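Local coordinates for 3-HSA hydroxylase, oxygenase (Rhodococcus sp., PDB 2RFQ), which catalyses the FMNH2- and O2-dependent ortho-hydroxylation of the phenolic steroid 3-HSA to the catechol 3,4-DHSA during cholesterol catabolism, at residues M123-V128 with P156-G161; A18-L23 with I75-G80; L53-W58 with D106-D111; K230-T235 with A302-L307. All coordinates share one frame; numbering follows the deposited sequence.

Contact 1: residues M123-V128 with P156-G161; sequences MGAGQV and PVIKDG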
loop_
_atom_site.group_PDB
_atom_site.type_symbol
_atom_site.label_atom_id
_atom_site.label_comp_id
_atom_site.label_asym_id
_atom_site.label_seq_id
_atom_site.Cartn_x
_atom_site.Cartn_y
_atom_site.Cartn_z
HETATM N N MSE A 123 -14.551 -23.391 23.031
HETATM C CA MSE A 123 -16.005 -23.272 22.948
HETATM C C MSE A 123 -16.693 -24.348 23.783
HETATM O O MSE A 123 -17.872 -24.681 23.577
HETATM C CB MSE A 123 -16.452 -23.267 21.478
HETATM C CG MSE A 123 -16.007 -21.993 20.786
HETATM SE SE MSE A 123 -16.634 -21.882 18.931
HETATM C CE MSE A 123 -15.119 -22.691 18.068
ATOM N N GLY A 124 -15.938 -24.864 24.756
ATOM C CA GLY A 124 -16.440 -25.818 25.720
ATOM C C GLY A 124 -15.379 -26.015 26.788
ATOM O O GLY A 124 -14.351 -25.346 26.771
ATOM N N ALA A 125 -15.634 -26.929 27.715
ATOM C CA ALA A 125 -14.725 -27.135 28.841
ATOM C C ALA A 125 -14.923 -28.526 29.399
ATOM O O ALA A 125 -15.973 -29.150 29.169
ATOM C CB ALA A 125 -14.969 -26.070 29.935
ATOM N N GLY A 126 -13.928 -28.994 30.160
ATOM C CA GLY A 126 -13.968 -30.314 30.767
ATOM C C GLY A 126 -13.780 -30.219 32.270
ATOM O O GLY A 126 -12.799 -29.655 32.739
ATOM N N GLN A 127 -14.723 -30.769 33.027
ATOM C CA GLN A 127 -14.630 -30.796 34.490
ATOM C C GLN A 127 -13.957 -32.078 34.939
ATOM O O GLN A 127 -14.340 -33.149 34.496
ATOM C CB GLN A 127 -16.034 -30.714 35.108
ATOM C CG GLN A 127 -16.128 -31.184 36.553
ATOM C CD GLN A 127 -15.454 -30.229 37.531
ATOM O OE1 GLN A 127 -15.561 -29.006 37.391
ATOM N NE2 GLN A 127 -14.775 -30.788 38.540
ATOM N N VAL A 128 -12.983 -31.956 35.844
ATOM C CA VAL A 128 -12.321 -33.115 36.429
ATOM C C VAL A 128 -13.345 -34.001 37.131
ATOM O O VAL A 128 -14.135 -33.519 37.955
ATOM C CB VAL A 128 -11.199 -32.677 37.415
ATOM C CG1 VAL A 128 -10.664 -33.865 38.235
ATOM C CG2 VAL A 128 -10.056 -32.015 36.662
ATOM N N PRO A 156 -10.523 -25.408 28.203
ATOM C CA PRO A 156 -9.916 -25.519 29.516
ATOM C C PRO A 156 -10.409 -26.741 30.281
ATOM O O PRO A 156 -11.534 -27.232 30.069
ATOM C CB PRO A 156 -10.383 -24.241 30.220
ATOM C CG PRO A 156 -11.755 -24.015 29.656
ATOM C CD PRO A 156 -11.619 -24.421 28.184
ATOM N N VAL A 157 -9.543 -27.227 31.170
ATOM C CA VAL A 157 -9.915 -28.169 32.220
ATOM C C VAL A 157 -10.359 -27.364 33.434
ATOM O O VAL A 157 -9.679 -26.413 33.833
ATOM C CB VAL A 157 -8.713 -29.074 32.610
ATOM C CG1 VAL A 157 -8.948 -29.787 33.972
ATOM C CG2 VAL A 157 -8.430 -30.071 31.519
ATOM N N ILE A 158 -11.507 -27.748 34.000
ATOM C CA ILE A 158 -12.067 -27.081 35.167
ATOM C C ILE A 158 -11.871 -27.944 36.418
ATOM O O ILE A 158 -12.275 -29.107 36.470
ATOM C CB ILE A 158 -13.562 -26.725 34.941
ATOM C CG1 ILE A 158 -13.756 -25.932 33.621
ATOM C CG2 ILE A 158 -14.136 -25.986 36.157
ATOM C CD1 ILE A 158 -13.087 -24.535 33.587
ATOM N N LYS A 159 -11.226 -27.362 37.420
ATOM C CA LYS A 159 -10.912 -28.066 38.647
ATOM C C LYS A 159 -11.081 -27.050 39.768
ATOM O O LYS A 159 -10.541 -25.949 39.679
ATOM C CB LYS A 159 -9.482 -28.581 38.558
ATOM C CG LYS A 159 -9.058 -29.440 39.714
ATOM C CD LYS A 159 -7.675 -29.986 39.452
ATOM C CE LYS A 159 -7.015 -30.404 40.736
ATOM N NZ LYS A 159 -5.688 -30.982 40.418
ATOM N N ASP A 160 -11.859 -27.399 40.794
ATOM C CA ASP A 160 -12.282 -26.437 41.837
ATOM C C ASP A 160 -12.912 -25.190 41.207
ATOM O O ASP A 160 -12.711 -24.059 41.682
ATOM C CB ASP A 160 -11.105 -26.055 42.775
ATOM N N GLY A 161 -13.673 -25.425 40.132
ATOM C CA GLY A 161 -14.342 -24.391 39.312
ATOM C C GLY A 161 -13.438 -23.254 38.804
ATOM O O GLY A 161 -13.844 -22.095 38.676
HETATM O O HOH W 1 -15.117 -27.669 39.472
HETATM O O HOH W 2 -12.969 -30.198 40.612
#
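G126 and V128 run beside P156 and I158 as neighbouring parallel strands, a register fixed by three backbone hydrogen bonds. G126 N donates to P156 O at 3.0 Å, I158 N returns a bond to G126 O, and V128 N donates to I158 O at 3.0 Å. G126 and I158 are each bonded through both N and O, the usual alternation of a parallel pair. Weaker CA-H...O contacts, such as V157 CA to G126 O at 3.3 Å, fill in between them.

Apolar contacts divide between the two faces. On one, A125 CB touches P156 CG at 3.8 Å and also reaches I158 CG1; on the other, V128 CG2 meets V157 CG1 at 3.7 Å.

Q127 bends at its second torsion (chi2 71°), and a direct bond from its NE2 to V128 O at 2.9 Å holds the amide. Two waters then link that amide to the other segment: NE2 donates to one that also takes the N-H of D160, and OE1 accepts from another that accepts from G161 N. A leucine here would lack the amide, and the turn at D160 and G161 would probably lose its water-bridged hold on this strand.

In the beta-sheet middle domain of the acyl-CoA dehydrogenase fold, strand 124-129 lies between strands 132-142 and 150-159, and V157 pairs with V164 of strand 162-172 beyond.

Contact 2: residues A18-L23 with I75-G80; sequences ALLPTL and IASACG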
loop_
_atom_site.group_PDB
_atom_site.type_symbol
_atom_site.label_atom_id
_atom_site.label_comp_id
_atom_site.label_asym_id
_atom_site.label_seq_id
_atom_site.Cartn_x
_atom_site.Cartn_y
_atom_site.Cartn_z
ATOM N N ALA A 18 -2.937 -36.281 -10.613
ATOM C CA ALA A 18 -3.928 -36.976 -11.424
ATOM C C ALA A 18 -5.356 -36.611 -11.006
ATOM O O ALA A 18 -6.278 -36.693 -11.804
ATOM C CB ALA A 18 -3.717 -38.476 -11.319
ATOM N N LEU A 19 -5.528 -36.202 -9.748
ATOM C CA LEU A 19 -6.854 -35.942 -9.195
ATOM C C LEU A 19 -7.316 -34.499 -9.383
ATOM O O LEU A 19 -8.522 -34.207 -9.326
ATOM C CB LEU A 19 -6.838 -36.288 -7.682
ATOM C CG LEU A 19 -8.140 -36.159 -6.887
ATOM C CD1 LEU A 19 -9.249 -37.040 -7.504
ATOM C CD2 LEU A 19 -7.926 -36.534 -5.408
ATOM N N LEU A 20 -6.370 -33.583 -9.579
ATOM C CA LEU A 20 -6.716 -32.141 -9.618
ATOM C C LEU A 20 -7.857 -31.762 -10.578
ATOM O O LEU A 20 -8.764 -31.013 -10.175
ATOM C CB LEU A 20 -5.482 -31.262 -9.880
ATOM C CG LEU A 20 -4.366 -31.324 -8.849
ATOM C CD1 LEU A 20 -3.369 -30.172 -9.041
ATOM C CD2 LEU A 20 -4.891 -31.344 -7.393
ATOM N N PRO A 21 -7.841 -32.272 -11.821
ATOM C CA PRO A 21 -8.945 -31.890 -12.724
ATOM C C PRO A 21 -10.318 -32.240 -12.157
ATOM O O PRO A 21 -11.265 -31.479 -12.338
ATOM C CB PRO A 21 -8.642 -32.691 -14.011
ATOM C CG PRO A 21 -7.152 -32.900 -13.953
ATOM C CD PRO A 21 -6.883 -33.168 -12.497
ATOM N N THR A 22 -10.426 -33.376 -11.462
ATOM C CA THR A 22 -11.683 -33.774 -10.831
ATOM C C THR A 22 -12.073 -32.748 -9.786
ATOM O O THR A 22 -13.209 -32.278 -9.765
ATOM C CB THR A 22 -11.557 -35.184 -10.202
ATOM O OG1 THR A 22 -11.347 -36.128 -11.256
ATOM C CG2 THR A 22 -12.825 -35.571 -9.454
ATOM N N LEU A 23 -11.117 -32.378 -8.943
ATOM C CA LEU A 23 -11.370 -31.371 -7.907
ATOM C C LEU A 23 -11.825 -30.024 -8.496
ATOM O O LEU A 23 -12.761 -29.410 -7.972
ATOM C CB LEU A 23 -10.142 -31.198 -6.994
ATOM C CG LEU A 23 -9.667 -32.476 -6.309
ATOM C CD1 LEU A 23 -8.528 -32.142 -5.329
ATOM C CD2 LEU A 23 -10.814 -33.201 -5.572
ATOM N N ILE A 75 -3.549 -29.286 -3.546
ATOM C CA ILE A 75 -5.008 -29.507 -3.463
ATOM C C ILE A 75 -5.771 -28.189 -3.482
ATOM O O ILE A 75 -6.752 -28.024 -4.241
ATOM C CB ILE A 75 -5.388 -30.315 -2.214
ATOM C CG1 ILE A 75 -4.693 -31.684 -2.240
ATOM C CG2 ILE A 75 -6.919 -30.474 -2.111
ATOM C CD1 ILE A 75 -4.702 -32.347 -0.846
ATOM N N ALA A 76 -5.323 -27.252 -2.654
ATOM C CA ALA A 76 -6.006 -25.952 -2.531
ATOM C C ALA A 76 -5.978 -25.141 -3.822
ATOM O O ALA A 76 -6.831 -24.270 -4.013
ATOM C CB ALA A 76 -5.380 -25.150 -1.388
ATOM N N SER A 77 -4.981 -25.372 -4.687
ATOM C CA SER A 77 -4.908 -24.681 -5.975
ATOM C C SER A 77 -6.019 -25.115 -6.952
ATOM O O SER A 77 -6.249 -24.443 -7.971
ATOM C CB SER A 77 -3.532 -24.868 -6.610
ATOM O OG SER A 77 -3.362 -26.172 -7.148
ATOM N N ALA A 78 -6.611 -26.283 -6.675
ATOM C CA ALA A 78 -7.749 -26.809 -7.465
ATOM C C ALA A 78 -9.112 -26.464 -6.865
ATOM O O ALA A 78 -10.050 -26.136 -7.596
ATOM C CB ALA A 78 -7.634 -28.312 -7.653
ATOM N N CYS A 79 -9.225 -26.555 -5.544
ATOM C CA CYS A 79 -10.491 -26.269 -4.875
ATOM C C CYS A 79 -10.132 -25.749 -3.486
ATOM O O CYS A 79 -9.516 -26.485 -2.688
ATOM C CB CYS A 79 -11.340 -27.528 -4.787
ATOM S SG CYS A 79 -12.851 -27.271 -3.766
ATOM N N GLY A 80 -10.471 -24.478 -3.225
ATOM C CA GLY A 80 -10.097 -23.853 -1.963
ATOM C C GLY A 80 -10.664 -24.586 -0.761
ATOM O O GLY A 80 -9.957 -24.831 0.232
#
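L23 and A78 bring the two backbones closest, with their CA atoms 5.8 Å apart, where helix 11-25 passes the segment 75-80 that leads from helix 65-76 into helix 80-96. No hydrogen bond crosses between the segments, so the contact rests on apolar packing.

The methyl of A78 is the small central piece. Its CB lies 3.9 Å from L23 CB and equally close to the backbone oxygen of L20, while L20 CD2 comes up beside it at 4.1 Å. L23 holds CG anti to its carbonyl carbon (chi1 -57°), and from there its branch CD1 meets CG2 of I75 at 4.0 Å, the two side chains crossing obliquely. The CD2 branch of L20 also lies near the backbone of I75, and C79 CB sits 4.0 Å from L23 O.

The turn has its own internal bonds. I75 O accepts from both A78 N and C79 N, and S77 OG bonds back to K74 O. C79 has SG anti to its backbone N (chi1 173°) and caps a backbone N of the next helix from the N-cap position.

Outside the pair, L44 of helix 38-47 touches I75, and S40 touches L23. Both segments belong to the helical N-terminal domain of the acyl-CoA dehydrogenase fold, where this contact packs helix 11-25 on the turn between helices 65-76 and 80-96; the latter goes on to W84, a probable FMN-binding residue.

Contact 3: residues L53-W58 with D106-D111; sequences LQPEQW and DVWGND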
loop_
_atom_site.group_PDB
_atom_site.type_symbol
_atom_site.label_atom_id
_atom_site.label_comp_id
_atom_site.label_asym_id
_atom_site.label_seq_id
_atom_site.Cartn_x
_atom_site.Cartn_y
_atom_site.Cartn_z
ATOM N N LEU A 53 1.237 -37.263 7.494
ATOM C CA LEU A 53 1.790 -36.995 8.838
ATOM C C LEU A 53 1.392 -38.058 9.881
ATOM O O LEU A 53 1.613 -37.869 11.090
ATOM C CB LEU A 53 1.420 -35.590 9.330
ATOM C CG LEU A 53 1.950 -34.447 8.448
ATOM C CD1 LEU A 53 1.508 -33.129 9.045
ATOM C CD2 LEU A 53 3.474 -34.457 8.318
ATOM N N GLN A 54 0.771 -39.141 9.412
ATOM C CA GLN A 54 0.401 -40.255 10.292
ATOM C C GLN A 54 1.640 -41.106 10.638
ATOM O O GLN A 54 2.528 -41.248 9.803
ATOM C CB GLN A 54 -0.665 -41.105 9.609
ATOM C CG GLN A 54 -1.198 -42.247 10.450
ATOM C CD GLN A 54 -2.274 -43.023 9.715
ATOM O OE1 GLN A 54 -2.148 -43.275 8.518
ATOM N NE2 GLN A 54 -3.328 -43.419 10.425
ATOM N N PRO A 55 1.733 -41.594 11.889
ATOM C CA PRO A 55 2.910 -42.408 12.292
ATOM C C PRO A 55 3.103 -43.690 11.489
ATOM O O PRO A 55 2.129 -44.296 11.003
ATOM C CB PRO A 55 2.655 -42.698 13.785
ATOM C CG PRO A 55 1.807 -41.502 14.236
ATOM C CD PRO A 55 0.866 -41.292 13.053
ATOM N N GLU A 56 4.368 -44.072 11.328
ATOM C CA GLU A 56 4.692 -45.317 10.647
ATOM C C GLU A 56 3.964 -46.527 11.268
ATOM O O GLU A 56 3.567 -47.451 10.551
ATOM C CB GLU A 56 6.202 -45.516 10.651
ATOM C CG GLU A 56 6.672 -46.750 9.885
ATOM C CD GLU A 56 6.669 -48.006 10.726
ATOM O OE1 GLU A 56 6.666 -47.902 11.973
ATOM O OE2 GLU A 56 6.686 -49.108 10.130
ATOM N N GLN A 57 3.766 -46.518 12.589
ATOM C CA GLN A 57 3.162 -47.701 13.245
ATOM C C GLN A 57 1.724 -47.932 12.770
ATOM O O GLN A 57 1.206 -49.048 12.876
ATOM C CB GLN A 57 3.219 -47.604 14.775
ATOM C CG GLN A 57 2.355 -46.524 15.382
ATOM C CD GLN A 57 2.170 -46.719 16.872
ATOM O OE1 GLN A 57 1.767 -47.814 17.330
ATOM N NE2 GLN A 57 2.449 -45.670 17.638
ATOM N N TRP A 58 1.092 -46.882 12.235
ATOM C CA TRP A 58 -0.293 -46.956 11.756
ATOM C C TRP A 58 -0.361 -46.990 10.213
ATOM O O TRP A 58 -1.416 -46.762 9.614
ATOM C CB TRP A 58 -1.133 -45.781 12.315
ATOM C CG TRP A 58 -1.128 -45.718 13.800
ATOM C CD1 TRP A 58 -0.560 -44.748 14.582
ATOM C CD2 TRP A 58 -1.662 -46.699 14.702
ATOM N NE1 TRP A 58 -0.735 -45.056 15.919
ATOM C CE2 TRP A 58 -1.405 -46.247 16.014
ATOM C CE3 TRP A 58 -2.363 -47.897 14.527
ATOM C CZ2 TRP A 58 -1.807 -46.967 17.150
ATOM C CZ3 TRP A 58 -2.757 -48.620 15.654
ATOM C CH2 TRP A 58 -2.473 -48.149 16.949
ATOM N N ASP A 106 -7.403 -46.518 20.181
ATOM C CA ASP A 106 -8.855 -46.267 20.138
ATOM C C ASP A 106 -9.337 -45.819 18.766
ATOM O O ASP A 106 -10.368 -46.282 18.280
ATOM C CB ASP A 106 -9.267 -45.231 21.188
ATOM C CG ASP A 106 -9.155 -45.742 22.616
ATOM O OD1 ASP A 106 -9.006 -46.956 22.836
ATOM O OD2 ASP A 106 -9.229 -44.898 23.523
ATOM N N VAL A 107 -8.571 -44.916 18.155
ATOM C CA VAL A 107 -8.931 -44.330 16.876
ATOM C C VAL A 107 -8.619 -45.236 15.688
ATOM O O VAL A 107 -9.478 -45.432 14.815
ATOM C CB VAL A 107 -8.252 -42.950 16.714
ATOM C CG1 VAL A 107 -8.544 -42.358 15.343
ATOM C CG2 VAL A 107 -8.735 -42.010 17.853
ATOM N N TRP A 108 -7.403 -45.782 15.670
ATOM C CA TRP A 108 -6.875 -46.451 14.474
ATOM C C TRP A 108 -6.691 -47.961 14.614
ATOM O O TRP A 108 -6.283 -48.633 13.647
ATOM C CB TRP A 108 -5.531 -45.830 14.074
ATOM C CG TRP A 108 -5.630 -44.441 13.463
ATOM C CD1 TRP A 108 -6.597 -43.979 12.597
ATOM C CD2 TRP A 108 -4.699 -43.367 13.635
ATOM N NE1 TRP A 108 -6.335 -42.661 12.248
ATOM C CE2 TRP A 108 -5.176 -42.266 12.867
ATOM C CE3 TRP A 108 -3.517 -43.217 14.379
ATOM C CZ2 TRP A 108 -4.497 -41.040 12.810
ATOM C CZ3 TRP A 108 -2.838 -41.998 14.320
ATOM C CH2 TRP A 108 -3.331 -40.922 13.539
ATOM N N GLY A 109 -6.989 -48.498 15.793
ATOM C CA GLY A 109 -6.743 -49.908 16.065
ATOM C C GLY A 109 -7.396 -50.877 15.094
ATOM O O GLY A 109 -6.878 -51.983 14.897
ATOM N N ASN A 110 -8.525 -50.490 14.497
ATOM C CA ASN A 110 -9.238 -51.379 13.567
ATOM C C ASN A 110 -9.225 -50.881 12.129
ATOM O O ASN A 110 -9.492 -51.642 11.193
ATOM C CB ASN A 110 -10.686 -51.594 14.020
ATOM C CG ASN A 110 -10.791 -52.453 15.286
ATOM O OD1 ASN A 110 -11.541 -52.117 16.216
ATOM N ND2 ASN A 110 -10.044 -53.546 15.332
ATOM N N ASP A 111 -8.884 -49.606 11.961
ATOM C CA ASP A 111 -8.994 -48.941 10.667
ATOM C C ASP A 111 -8.081 -47.719 10.695
ATOM O O ASP A 111 -8.403 -46.693 11.305
ATOM C CB ASP A 111 -10.466 -48.548 10.415
ATOM C CG ASP A 111 -10.693 -47.847 9.074
ATOM O OD1 ASP A 111 -9.713 -47.490 8.379
ATOM O OD2 ASP A 111 -11.882 -47.652 8.728
#
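W58 and W108 form the heart of a buried, mostly aromatic contact that joins the loop between helices 38-47 and 65-76 to helix 101-108 in the N-terminal part of the acyl-CoA dehydrogenase fold. The two indoles meet obliquely, their planes at 51°. W108 CE3 lies over one face of W58, toward the rim, and approaches W58 CD1 to 3.3 Å, while Q57 CG lies over the opposite face. The CB of W108 adds a CH-pi contact, 4.2 Å from the centroid of the six-membered ring of W58.

Q54 comes to W108 from another direction. Its chain is extended, with CG anti to the backbone N (chi1 -176°), and its NE2 lies over the centre of the W108 indole, 3.3 Å from CE2. Amide and ring planes are 70° apart, and Q54 CG makes a further CH-pi contact with the six-membered ring. The opposite face of W108 carries V107 CG1, and P55 CD touches W108 CZ3 at 4.0 Å.

Three N-H groups have partners close by: Q54 NE2 bonds to T112 O, W58 NE1 to Q104 OE1, and W108 NE1 to V114 O. An alanine in place of W58 would probably open a gap beside CE3 and CB of W108 and leave Q104 OE1 without its indole donor.

Around this cluster, N93 and L96 of helix 80-96 pack on W108, Q101 and E105 of helix 101-108 touch W58, and V107 reaches W150 on strand 150-159.

Contact 4: residues K230-T235 with A302-L307; sequences KMPWGT and ADEYAL
E304 and Y305, on helix 277-309, meet M231, P232 and T235 at the start of helix 233-266; both helices belong to the C-terminal helical bundle that characterises the acyl-CoA dehydrogenase fold. P232 is the N-cap residue of helix 233-266, and T235 N bonds back to P232 O in its first turn.

Along the second segment, D303 packs on R295 of the second subunit. E304 comes next and reaches across to meet T235 tip to tip: T235 OG1 donates to E304 OE2 at 2.6 Å, and OE2 receives it on its syn lone pair, the side of OE1. The glutamate chain is extended beyond CG (chi2 -175°), which carries its carboxylate across to the helix start. The other oxygen, E304 OE1, also packs against carbon atoms, 3.4 Å from P232 CG and 3.3 Å from T235 CG2. The bond from T235 OG1 would probably help to satisfy the buried carboxylate. L318 and A322 of helix 316-344 also pack on E304.

M231, a selenomethionine, lies against both residues. Its chain is bent at chi2 and chi3, and its CE touches E304 OE1 at 3.4 Å. Y305 follows, touched also by P65 of helix 65-76. The selenium of M231 lies 3.7 Å from Y305 N and 4.1 Å from Y305 CB, at the edge of the tyrosine ring and near its plane.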
loop_
_atom_site.group_PDB
_atom_site.type_symbol
_atom_site.label_atom_id
_atom_site.label_comp_id
_atom_site.label_asym_id
_atom_site.label_seq_id
_atom_site.Cartn_x
_atom_site.Cartn_y
_atom_site.Cartn_z
ATOM N N LYS A 230 8.265 -33.597 16.772
ATOM C CA LYS A 230 8.887 -32.662 17.717
ATOM C C LYS A 230 8.742 -31.214 17.213
ATOM O O LYS A 230 9.237 -30.270 17.849
ATOM C CB LYS A 230 10.347 -33.034 17.955
ATOM C CG LYS A 230 10.445 -34.389 18.626
ATOM C CD LYS A 230 11.879 -34.795 18.900
ATOM C CE LYS A 230 11.891 -36.070 19.758
ATOM N NZ LYS A 230 11.506 -37.300 18.990
HETATM N N MSE A 231 8.089 -31.053 16.060
HETATM C CA MSE A 231 7.844 -29.703 15.530
HETATM C C MSE A 231 6.904 -28.926 16.456
HETATM O O MSE A 231 5.991 -29.511 17.010
HETATM C CB MSE A 231 7.226 -29.768 14.129
HETATM C CG MSE A 231 8.168 -30.345 13.094
HETATM SE SE MSE A 231 9.408 -28.972 12.421
HETATM C CE MSE A 231 8.101 -27.873 11.418
ATOM N N PRO A 232 7.129 -27.605 16.605
ATOM C CA PRO A 232 6.276 -26.798 17.471
ATOM C C PRO A 232 4.876 -26.599 16.901
ATOM O O PRO A 232 4.738 -26.300 15.715
ATOM C CB PRO A 232 7.040 -25.457 17.579
ATOM C CG PRO A 232 7.824 -25.362 16.333
ATOM C CD PRO A 232 8.223 -26.814 16.011
ATOM N N TRP A 233 3.854 -26.786 17.748
ATOM C CA TRP A 233 2.466 -26.526 17.350
ATOM C C TRP A 233 2.286 -25.116 16.790
ATOM O O TRP A 233 1.490 -24.924 15.856
ATOM C CB TRP A 233 1.541 -26.722 18.559
ATOM C CG TRP A 233 0.049 -26.599 18.277
ATOM C CD1 TRP A 233 -0.802 -25.688 18.831
ATOM C CD2 TRP A 233 -0.766 -27.445 17.435
ATOM N NE1 TRP A 233 -2.082 -25.896 18.379
ATOM C CE2 TRP A 233 -2.095 -26.967 17.529
ATOM C CE3 TRP A 233 -0.506 -28.545 16.615
ATOM C CZ2 TRP A 233 -3.163 -27.560 16.845
ATOM C CZ3 TRP A 233 -1.575 -29.131 15.903
ATOM C CH2 TRP A 233 -2.889 -28.636 16.035
ATOM N N GLY A 234 2.999 -24.144 17.363
ATOM C CA GLY A 234 2.876 -22.746 16.933
ATOM C C GLY A 234 3.295 -22.510 15.487
ATOM O O GLY A 234 2.927 -21.496 14.884
ATOM N N THR A 235 4.134 -23.413 14.949
ATOM C CA THR A 235 4.385 -23.451 13.510
ATOM C C THR A 235 3.438 -24.394 12.736
ATOM O O THR A 235 2.889 -24.028 11.701
ATOM C CB THR A 235 5.856 -23.819 13.215
ATOM O OG1 THR A 235 6.698 -22.777 13.722
ATOM C CG2 THR A 235 6.093 -23.946 11.702
ATOM N N ALA A 302 11.035 -25.864 6.795
ATOM C CA ALA A 302 12.246 -26.644 6.448
ATOM C C ALA A 302 13.406 -26.428 7.457
ATOM O O ALA A 302 14.109 -27.382 7.852
ATOM C CB ALA A 302 12.689 -26.308 5.011
ATOM N N ASP A 303 13.606 -25.181 7.865
ATOM C CA ASP A 303 14.670 -24.846 8.812
ATOM C C ASP A 303 14.414 -25.477 10.166
ATOM O O ASP A 303 15.325 -26.058 10.778
ATOM C CB ASP A 303 14.811 -23.329 8.931
ATOM C CG ASP A 303 15.436 -22.696 7.688
ATOM O OD1 ASP A 303 15.802 -23.413 6.733
ATOM O OD2 ASP A 303 15.604 -21.467 7.703
ATOM N N GLU A 304 13.172 -25.397 10.651
ATOM C CA GLU A 304 12.857 -26.050 11.927
ATOM C C GLU A 304 13.129 -27.552 11.828
ATOM O O GLU A 304 13.767 -28.147 12.706
ATOM C CB GLU A 304 11.403 -25.806 12.340
ATOM C CG GLU A 304 11.034 -24.314 12.529
ATOM C CD GLU A 304 9.634 -24.107 13.043
ATOM O OE1 GLU A 304 8.870 -25.089 13.149
ATOM O OE2 GLU A 304 9.285 -22.933 13.334
ATOM N N TYR A 305 12.653 -28.163 10.745
ATOM C CA TYR A 305 12.731 -29.623 10.587
ATOM C C TYR A 305 14.179 -30.077 10.474
ATOM O O TYR A 305 14.569 -31.097 11.050
ATOM C CB TYR A 305 11.942 -30.052 9.347
ATOM C CG TYR A 305 11.809 -31.543 9.186
ATOM C CD1 TYR A 305 11.172 -32.330 10.171
ATOM C CD2 TYR A 305 12.310 -32.179 8.040
ATOM C CE1 TYR A 305 11.039 -33.717 10.015
ATOM C CE2 TYR A 305 12.173 -33.550 7.873
ATOM C CZ TYR A 305 11.544 -34.312 8.852
ATOM O OH TYR A 305 11.427 -35.669 8.670
ATOM N N ALA A 306 14.980 -29.310 9.733
ATOM C CA ALA A 306 16.417 -29.650 9.595
ATOM C C ALA A 306 17.111 -29.687 10.953
ATOM O O ALA A 306 17.961 -30.554 11.204
ATOM C CB ALA A 306 17.119 -28.667 8.672
ATOM N N LEU A 307 16.762 -28.737 11.827
ATOM C CA LEU A 307 17.372 -28.710 13.151
ATOM C C LEU A 307 16.980 -29.962 13.927
ATOM O O LEU A 307 17.813 -30.587 14.556
ATOM C CB LEU A 307 16.988 -27.429 13.903
ATOM C CG LEU A 307 17.604 -26.155 13.342
ATOM C CD1 LEU A 307 16.845 -24.948 13.890
ATOM C CD2 LEU A 307 19.072 -26.095 13.772
#

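In the fold
From the N terminus, contact 2 opens at 18-23 and contact 3 at 53-58 before contact 2 closes at 75-80; contact 3 then closes at 106-111. The two loops therefore cross, both tying together parts of the N-terminal helical domain, though their nearest atoms stay about 11 Å apart. Contact 1 follows in series, a shorter loop of strands within the beta sheet, its centre about 41 Å from that of contact 2 and on the opposite side of the chain's centre. Contact 4 comes last, closing a long, mainly helical loop in the C-terminal bundle. Its nearest atoms approach contact 3 to about 8 Å; the two contacts do not touch, but contact 4 packs on helix 65-76.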